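Local coordinates for protein Can2 (Sulfobacillus thermosulfidooxidans, PDB 7BDV) that binds cyclic tetra-adenylate and acts as a dual-specificity nuclease, an ancillary effector that potentiates type III CRISPR defence, at the interface of chains A and B. Residues are numbered along the deposited sequence; one frame, centred on the assembly and turned at random. Chains: chain A/B, Can2.

The interface of chains A and B. Residues chain A 270, 272-273, 318; chain B 340, 344.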
ATOM      1  N   ASN A 270     -10.486  -1.566  13.539  1.00 43.42           N
ATOM      2  CA  ASN A 270      -9.579  -1.263  14.678  1.00 42.44           C
ATOM      3  C   ASN A 270     -10.309  -0.237  15.560  1.00 43.87           C
ATOM      4  O   ASN A 270     -11.546  -0.213  15.497  1.00 48.23           O
ATOM      5  CB  ASN A 270      -8.185  -0.899  14.167  1.00 44.38           C
ATOM      6  CG  ASN A 270      -8.191   0.335  13.305  1.00 42.39           C
ATOM      7  OD1 ASN A 270      -9.190   1.043  13.236  1.00 41.08           O
ATOM      8  ND2 ASN A 270      -7.070   0.590  12.648  1.00 47.37           N
ATOM      9  N   SER A 272     -10.448   2.969  15.108  1.00 57.55           N
ATOM     10  CA  SER A 272     -10.756   4.204  14.339  1.00 56.12           C
ATOM     11  C   SER A 272     -11.435   3.952  12.979  1.00 50.64           C
ATOM     12  O   SER A 272     -12.236   4.824  12.599  1.00 56.74           O
ATOM     13  CB  SER A 272      -9.530   5.092  14.213  1.00 50.67           C
ATOM     14  OG  SER A 272      -8.362   4.391  13.818  1.00 54.86           O
ATOM     15  N   VAL A 273     -11.163   2.853  12.265  1.00 46.90           N
ATOM     16  CA  VAL A 273     -11.796   2.581  10.932  1.00 43.30           C
ATOM     17  C   VAL A 273     -12.451   1.198  10.914  1.00 40.46           C
ATOM     18  O   VAL A 273     -12.007   0.310  11.643  1.00 43.78           O
ATOM     19  CB  VAL A 273     -10.787   2.707   9.779  1.00 47.03           C
ATOM     20  CG2 VAL A 273      -9.782   1.558   9.785  1.00 52.71           C
ATOM     21  N   ARG A 318      -3.254  -2.324   4.524  1.00 40.44           N
ATOM     22  CA  ARG A 318      -3.418  -2.021   5.972  1.00 46.08           C
ATOM     23  C   ARG A 318      -3.861  -3.283   6.745  1.00 43.38           C
ATOM     24  O   ARG A 318      -3.329  -3.515   7.849  1.00 46.27           O
ATOM     25  CB  ARG A 318      -4.379  -0.840   6.138  1.00 52.30           C
ATOM     26  CG  ARG A 318      -4.199  -0.013   7.408  1.00 64.12           C
ATOM     27  CD  ARG A 318      -2.974   0.882   7.410  1.00 66.43           C
ATOM     28  NE  ARG A 318      -2.852   1.707   6.207  1.00 69.88           N
ATOM     29  CZ  ARG A 318      -1.783   2.442   5.897  1.00 68.86           C
ATOM     30  NH1 ARG A 318      -0.719   2.460   6.688  1.00 72.88           N
ATOM     31  NH2 ARG A 318      -1.780   3.166   4.792  1.00 61.33           N
TER
ATOM     32  N   LYS B 340     -10.400  10.378  10.639  1.00 48.72           N
ATOM     33  CA  LYS B 340      -9.961   9.125  11.322  1.00 47.02           C
ATOM     34  C   LYS B 340      -9.222   8.221  10.318  1.00 51.68           C
ATOM     35  O   LYS B 340      -8.194   7.632  10.698  1.00 49.79           O
ATOM     36  CB  LYS B 340     -11.148   8.443  12.003  1.00 47.80           C
ATOM     37  CG  LYS B 340     -11.468   8.997  13.390  1.00 48.52           C
ATOM     38  CD  LYS B 340     -12.661   8.370  14.077  1.00 46.88           C
ATOM     39  N   ASN B 344      -5.346   7.019  10.550  1.00 55.57           N
ATOM     40  CA  ASN B 344      -5.078   5.566  10.414  1.00 55.17           C
ATOM     41  C   ASN B 344      -4.049   5.314   9.296  1.00 57.81           C
ATOM     42  O   ASN B 344      -3.255   4.366   9.431  1.00 52.47           O
ATOM     43  CB  ASN B 344      -6.366   4.800  10.130  1.00 54.93           C
ATOM     44  CG  ASN B 344      -6.164   3.305  10.252  1.00 61.90           C
ATOM     45  OD1 ASN B 344      -5.849   2.805  11.333  1.00 54.78           O
ATOM     46  ND2 ASN B 344      -6.307   2.589   9.150  1.00 58.92           N
TER
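A:Asn270 and B:Asn344 meet amide to amide across the two-fold interface. The side chains come from opposite directions with their planes 77° apart, and ND2 of A:Asn270 donates to OD1 of B:Asn344 at 2.9 Å. The acceptor lies close to the amide plane of A:Asn270, whereas the donor stands above the carbonyl plane of B:Asn344, and the bond is moderately bent. On its other branch, OD1 of A:Asn270 accepts two backbone N-H groups of its own turn: N of A:Val273 at 2.8 Å, almost straight, and N of A:Ser272 at 3.0 Å, from above the carbonyl plane. These bonds fix the amide's rotation and point its NH2 at chain B; CG of A:Asn270 sits between its backbone N and carbonyl carbon (chi1 62°), which brings the amide back over the turn.

The remaining contacts are van der Waals. CG2 of A:Val273 touches ND2 of B:Asn344 at 3.7 Å, and CG of A:Arg318 approaches the same nitrogen at 3.8 Å, so that the amide is flanked by aliphatic carbon. With CG anti to the backbone N (chi1 -169°), B:Asn344 reaches in between them. The bent A:Arg318 chain runs past it in the opposite direction. Farther along, CB and CD of B:Lys340 pack against the carbonyl O of A:Ser272, CB at 3.8 Å; the lysine is not modelled beyond CD.

Chain A contributes the turn joining strands 266-269 and 274-277, plus helix 306-320; chain B contributes helix 336-344, within the paired nuclease domains.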